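Local structure of type I modular polyketide synthase (Streptomyces albus subsp. albus, 6IYT) at residues A[223-234]-A[335-345]. The protein probably transfers an extender unit, probably ethylmalonyl, from coenzyme A onto the salinomycin polyketide synthase through its acyltransferase domain. Sequence-based numbering, arbitrary orientation.
Sequences SGALSLGDAAQV and LSFVEPREGSV
Gln233 and Phe337 meet because the glutamine CG stands anti to the backbone N (chi1 -168°) with the chain extended beyond it, while Phe337 CG sits between its own backbone N and carbonyl carbon. The result is an amide-on-ring stack, planes 13° apart, with Gln233 CD 3.5 Å above the ring centre and Val338 CG2 near the rim of the opposite face. Within the acyltransferase domain this packs the N-terminal end of helix 228-245, and the turn leading into it, against the loop between helix 328-334 and strand 347-348. Ser227 is the N-cap, its OG accepting from Asp230 N. Asp230 in turn receives Glu339 N at OD2 (3.0 Å), from above the carboxylate plane, and a water hydrogen-bonded to Ser227 N and Glu339 O donates to the same oxygen, so OD2 takes one direct bond across the contact and one from a bridging water. Val234 CG2 packs on Val338 CG2 at 3.6 Å, and Leu226 CD2 presses tightly on Val338 CG1. Farther along, the loop's backbone N-H groups bond to carbonyls of the turn: Ala225 O accepts from Arg341 N, and Ser223 O takes a nearly straight bond from Ser344 N (2.7 Å, 170° at the hydrogen). The guanidinium of Arg341 lies with one face over Ser227 N, and its NE donates a 2.8 Å hydrogen bond to Gly224 O, which lies in the guanidinium plane although the donor is tilted from the carbonyl plane.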
ATOM      1  N   SER A 223      -1.401   4.580 -12.991  1.00  8.63           N
ATOM      2  CA  SER A 223      -0.534   4.682 -14.160  1.00  9.58           C
ATOM      3  C   SER A 223      -1.204   5.480 -15.302  1.00 11.29           C
ATOM      4  O   SER A 223      -0.564   5.765 -16.313  1.00 12.79           O
ATOM      5  CB  SER A 223      -0.122   3.308 -14.661  1.00 11.06           C
ATOM      6  OG  SER A 223      -1.178   2.674 -15.362  1.00 10.34           O
ATOM      7  N   GLY A 224      -2.521   5.640 -15.234  1.00  8.91           N
ATOM      8  CA  GLY A 224      -3.256   6.264 -16.342  1.00 11.27           C
ATOM      9  C   GLY A 224      -3.635   5.306 -17.477  1.00 10.49           C
ATOM     10  O   GLY A 224      -4.154   5.750 -18.532  1.00 13.14           O
ATOM     11  N   ALA A 225      -3.475   4.001 -17.247  1.00  7.78           N
ATOM     12  CA  ALA A 225      -3.824   3.022 -18.239  1.00  6.91           C
ATOM     13  C   ALA A 225      -5.359   2.974 -18.400  1.00  7.76           C
ATOM     14  O   ALA A 225      -5.873   2.663 -19.482  1.00  9.29           O
ATOM     15  CB  ALA A 225      -3.292   1.657 -17.855  1.00  8.32           C
ATOM     16  N   LEU A 226      -6.076   3.208 -17.309  1.00  6.88           N
ATOM     17  CA  LEU A 226      -7.511   3.421 -17.398  1.00  8.40           C
ATOM     18  C   LEU A 226      -7.815   4.810 -16.920  1.00  7.89           C
ATOM     19  O   LEU A 226      -7.216   5.272 -15.972  1.00  8.03           O
ATOM     20  CB  LEU A 226      -8.264   2.426 -16.528  1.00  8.13           C
ATOM     21  CG  LEU A 226      -8.260   0.950 -16.962  1.00  8.77           C
ATOM     22  CD1 LEU A 226      -8.951   0.116 -15.903  1.00  9.76           C
ATOM     23  CD2 LEU A 226      -8.930   0.802 -18.307  1.00 10.42           C
ATOM     24  N   SER A 227      -8.865   5.410 -17.461  1.00  8.57           N
ATOM     25  CA  SER A 227      -9.385   6.629 -16.883  1.00  8.00           C
ATOM     26  C   SER A 227      -9.883   6.319 -15.464  1.00  7.66           C
ATOM     27  O   SER A 227     -10.237   5.182 -15.148  1.00  6.19           O
ATOM     28  CB  SER A 227     -10.521   7.192 -17.764  1.00  7.65           C
ATOM     29  OG  SER A 227     -11.689   6.400 -17.687  1.00  7.50           O
ATOM     30  N   LEU A 228      -9.938   7.325 -14.612  1.00  8.43           N
ATOM     31  CA  LEU A 228     -10.559   7.163 -13.311  1.00  8.89           C
ATOM     32  C   LEU A 228     -11.964   6.599 -13.393  1.00  8.52           C
ATOM     33  O   LEU A 228     -12.342   5.717 -12.606  1.00  9.35           O
ATOM     34  CB  LEU A 228     -10.625   8.496 -12.612  1.00 11.04           C
ATOM     35  CG  LEU A 228     -10.263   8.570 -11.162  1.00 14.00           C
ATOM     36  CD1 LEU A 228      -8.993   7.770 -10.862  1.00 15.21           C
ATOM     37  CD2 LEU A 228     -10.077  10.047 -10.825  1.00 13.04           C
ATOM     38  N   GLY A 229     -12.766   7.139 -14.315  1.00  9.00           N
ATOM     39  CA  GLY A 229     -14.121   6.637 -14.531  1.00  8.33           C
ATOM     40  C   GLY A 229     -14.169   5.159 -14.866  1.00  7.56           C
ATOM     41  O   GLY A 229     -14.981   4.432 -14.321  1.00  7.21           O
ATOM     42  N   ASP A 230     -13.360   4.743 -15.851  1.00  6.58           N
ATOM     43  CA  ASP A 230     -13.364   3.346 -16.299  1.00  6.00           C
ATOM     44  C   ASP A 230     -12.891   2.427 -15.174  1.00  5.79           C
ATOM     45  O   ASP A 230     -13.497   1.408 -14.934  1.00  5.50           O
ATOM     46  CB  ASP A 230     -12.478   3.136 -17.535  1.00  7.46           C
ATOM     47  CG  ASP A 230     -13.192   3.486 -18.866  1.00  9.57           C
ATOM     48  OD1 ASP A 230     -14.400   3.848 -18.854  1.00  9.93           O
ATOM     49  OD2 ASP A 230     -12.519   3.391 -19.930  1.00 11.33           O
ATOM     50  N   ALA A 231     -11.806   2.801 -14.483  1.00  4.73           N
ATOM     51  CA  ALA A 231     -11.296   1.967 -13.367  1.00  4.71           C
ATOM     52  C   ALA A 231     -12.366   1.838 -12.271  1.00  4.49           C
ATOM     53  O   ALA A 231     -12.668   0.735 -11.779  1.00  3.78           O
ATOM     54  CB  ALA A 231     -10.006   2.578 -12.795  1.00  4.45           C
ATOM     55  N   ALA A 232     -12.970   2.947 -11.917  1.00  5.51           N
ATOM     56  CA  ALA A 232     -14.027   2.933 -10.936  1.00  5.89           C
ATOM     57  C   ALA A 232     -15.186   2.026 -11.328  1.00  5.97           C
ATOM     58  O   ALA A 232     -15.678   1.224 -10.519  1.00  5.76           O
ATOM     59  CB  ALA A 232     -14.506   4.340 -10.657  1.00  6.38           C
ATOM     60  N   GLN A 233     -15.609   2.117 -12.571  1.00  6.92           N
ATOM     61  CA  GLN A 233     -16.690   1.317 -13.050  1.00  6.70           C
ATOM     62  C   GLN A 233     -16.345  -0.178 -13.092  1.00  6.10           C
ATOM     63  O   GLN A 233     -17.189  -1.010 -12.742  1.00  6.61           O
ATOM     64  CB  GLN A 233     -17.155   1.810 -14.429  1.00  7.52           C
ATOM     65  CG  GLN A 233     -18.455   1.203 -14.874  1.00  8.63           C
ATOM     66  CD  GLN A 233     -18.993   1.805 -16.172  1.00 11.01           C
ATOM     67  OE1 GLN A 233     -18.428   2.735 -16.726  1.00 12.22           O
ATOM     68  NE2 GLN A 233     -20.151   1.336 -16.584  1.00 14.82           N
ATOM     69  N   VAL A 234     -15.089  -0.514 -13.408  1.00  5.74           N
ATOM     70  CA  VAL A 234     -14.654  -1.898 -13.366  1.00  5.23           C
ATOM     71  C   VAL A 234     -14.767  -2.458 -11.957  1.00  5.61           C
ATOM     72  O   VAL A 234     -15.319  -3.561 -11.753  1.00  5.57           O
ATOM     73  CB  VAL A 234     -13.229  -2.101 -13.878  1.00  5.58           C
ATOM     74  CG1 VAL A 234     -12.785  -3.504 -13.639  1.00  6.31           C
ATOM     75  CG2 VAL A 234     -13.116  -1.779 -15.358  1.00  5.53           C
ATOM     76  N   LEU A 335     -17.977  -5.528 -18.709  1.00  6.27           N
ATOM     77  CA  LEU A 335     -16.760  -4.688 -18.781  1.00  6.57           C
ATOM     78  C   LEU A 335     -16.370  -4.291 -20.201  1.00  8.11           C
ATOM     79  O   LEU A 335     -15.288  -3.756 -20.417  1.00  7.96           O
ATOM     80  CB  LEU A 335     -15.587  -5.439 -18.136  1.00  7.13           C
ATOM     81  CG  LEU A 335     -15.790  -5.884 -16.667  1.00  6.93           C
ATOM     82  CD1 LEU A 335     -14.483  -6.421 -16.104  1.00  7.08           C
ATOM     83  CD2 LEU A 335     -16.316  -4.766 -15.786  1.00  8.13           C
ATOM     84  N   SER A 336     -17.278  -4.484 -21.155  1.00  9.59           N
ATOM     85  CA  SER A 336     -16.971  -4.200 -22.569  1.00 11.67           C
ATOM     86  C   SER A 336     -16.765  -2.695 -22.841  1.00 10.45           C
ATOM     87  O   SER A 336     -16.187  -2.313 -23.861  1.00 11.11           O
ATOM     88  CB  SER A 336     -18.087  -4.726 -23.458  1.00 14.33           C
ATOM     89  OG  SER A 336     -19.333  -4.128 -23.101  1.00 20.37           O
ATOM     90  N   PHE A 337     -17.229  -1.857 -21.935  1.00  8.78           N
ATOM     91  CA  PHE A 337     -17.065  -0.385 -22.070  1.00  8.89           C
ATOM     92  C   PHE A 337     -15.616   0.086 -21.987  1.00  8.65           C
ATOM     93  O   PHE A 337     -15.318   1.236 -22.307  1.00  8.37           O
ATOM     94  CB  PHE A 337     -17.892   0.334 -21.006  1.00  8.41           C
ATOM     95  CG  PHE A 337     -17.422   0.078 -19.597  1.00  7.58           C
ATOM     96  CD1 PHE A 337     -16.347   0.795 -19.059  1.00  7.26           C
ATOM     97  CD2 PHE A 337     -17.960  -0.946 -18.856  1.00  7.78           C
ATOM     98  CE1 PHE A 337     -15.904   0.551 -17.775  1.00  7.40           C
ATOM     99  CE2 PHE A 337     -17.490  -1.208 -17.559  1.00  7.67           C
ATOM    100  CZ  PHE A 337     -16.423  -0.495 -17.057  1.00  6.50           C
ATOM    101  N   VAL A 338     -14.756  -0.714 -21.358  1.00  8.36           N
ATOM    102  CA  VAL A 338     -13.427  -0.236 -20.974  1.00  9.25           C
ATOM    103  C   VAL A 338     -12.626   0.241 -22.179  1.00  8.99           C
ATOM    104  O   VAL A 338     -12.639  -0.381 -23.223  1.00  8.89           O
ATOM    105  CB  VAL A 338     -12.627  -1.327 -20.230  1.00 13.07           C
ATOM    106  CG1 VAL A 338     -11.226  -0.847 -19.966  1.00 20.48           C
ATOM    107  CG2 VAL A 338     -13.308  -1.642 -18.925  1.00 13.05           C
ATOM    108  N   GLU A 339     -11.968   1.390 -22.031  1.00  8.24           N
ATOM    109  CA  GLU A 339     -11.091   1.912 -23.071  1.00  8.28           C
ATOM    110  C   GLU A 339      -9.677   2.100 -22.536  1.00  7.90           C
ATOM    111  O   GLU A 339      -9.271   3.233 -22.193  1.00  8.29           O
ATOM    112  CB  GLU A 339     -11.617   3.240 -23.581  1.00 10.11           C
ATOM    113  CG  GLU A 339     -12.982   3.123 -24.202  1.00 12.16           C
ATOM    114  CD  GLU A 339     -12.960   2.473 -25.587  1.00 14.98           C
ATOM    115  OE1 GLU A 339     -11.872   2.185 -26.098  1.00 17.48           O
ATOM    116  OE2 GLU A 339     -14.043   2.261 -26.164  1.00 16.98           O
ATOM    117  N   PRO A 340      -8.935   1.016 -22.447  1.00  6.46           N
ATOM    118  CA  PRO A 340      -7.565   1.092 -21.970  1.00  6.87           C
ATOM    119  C   PRO A 340      -6.672   1.858 -22.925  1.00  6.64           C
ATOM    120  O   PRO A 340      -6.951   1.913 -24.137  1.00  5.88           O
ATOM    121  CB  PRO A 340      -7.131  -0.373 -21.901  1.00  6.92           C
ATOM    122  CG  PRO A 340      -7.985  -1.072 -22.913  1.00  6.54           C
ATOM    123  CD  PRO A 340      -9.300  -0.348 -22.877  1.00  5.85           C
ATOM    124  N   ARG A 341      -5.578   2.380 -22.403  1.00  6.54           N
ATOM    125  CA  ARG A 341      -4.619   3.126 -23.212  1.00  8.75           C
ATOM    126  C   ARG A 341      -3.236   3.064 -22.601  1.00  8.36           C
ATOM    127  O   ARG A 341      -3.070   2.696 -21.424  1.00  8.68           O
ATOM    128  CB  ARG A 341      -5.072   4.586 -23.414  1.00  9.21           C
ATOM    129  CG  ARG A 341      -5.060   5.438 -22.134  1.00  9.81           C
ATOM    130  CD  ARG A 341      -6.407   5.460 -21.455  1.00 11.00           C
ATOM    131  NE  ARG A 341      -6.339   6.204 -20.194  1.00 11.42           N
ATOM    132  CZ  ARG A 341      -7.051   7.285 -19.927  1.00 13.95           C
ATOM    133  NH1 ARG A 341      -8.082   7.591 -20.690  1.00 16.72           N
ATOM    134  NH2 ARG A 341      -6.843   7.949 -18.816  1.00 12.26           N
ATOM    135  N   GLU A 342      -2.230   3.441 -23.394  1.00 11.67           N
ATOM    136  CA  GLU A 342      -0.847   3.398 -22.937  1.00 12.45           C
ATOM    137  C   GLU A 342      -0.657   4.441 -21.824  1.00 12.60           C
ATOM    138  O   GLU A 342      -1.192   5.572 -21.906  1.00 13.98           O
ATOM    139  CB  GLU A 342       0.156   3.579 -24.147  1.00 12.50           C
ATOM    140  CG  GLU A 342       0.025   2.476 -25.218  1.00 13.93           C
ATOM    141  CD  GLU A 342       1.133   2.450 -26.322  1.00 18.05           C
ATOM    142  OE1 GLU A 342       0.954   1.713 -27.310  1.00 26.49           O
ATOM    143  OE2 GLU A 342       2.191   3.044 -26.162  1.00 19.04           O
ATOM    144  N   GLY A 343      -0.158   3.974 -20.668  1.00 10.67           N
ATOM    145  CA  GLY A 343      -0.120   4.791 -19.437  1.00  9.51           C
ATOM    146  C   GLY A 343       1.189   5.598 -19.321  1.00  8.84           C
ATOM    147  O   GLY A 343       2.018   5.590 -20.249  1.00 10.77           O
ATOM    148  N   SER A 344       1.349   6.282 -18.179  1.00 10.91           N
ATOM    149  CA  SER A 344       2.510   7.159 -17.882  1.00 11.70           C
ATOM    150  C   SER A 344       3.741   6.342 -17.635  1.00 10.75           C
ATOM    151  O   SER A 344       4.883   6.816 -17.775  1.00  7.27           O
ATOM    152  CB  SER A 344       2.207   7.974 -16.598  1.00 14.57           C
ATOM    153  OG  SER A 344       1.549   9.165 -16.925  1.00 30.95           O
ATOM    154  N   VAL A 345       3.498   5.140 -17.134  1.00  9.73           N
ATOM    155  CA  VAL A 345       4.452   4.354 -16.473  1.00 10.28           C
ATOM    156  C   VAL A 345       3.986   2.904 -16.705  1.00  8.72           C
ATOM    157  O   VAL A 345       2.779   2.658 -16.794  1.00  8.09           O
ATOM    158  CB  VAL A 345       4.414   4.806 -15.016  1.00 16.49           C
ATOM    159  CG1 VAL A 345       3.934   3.763 -14.076  1.00 14.33           C
ATOM    160  CG2 VAL A 345       5.665   5.518 -14.636  1.00 12.22           C
TER
HETATM  161  O   HOH W   1       0.307   1.720 -17.409  1.00 11.10           O
HETATM  162  O   HOH W   2      -9.924   4.260 -19.774  1.00 12.49           O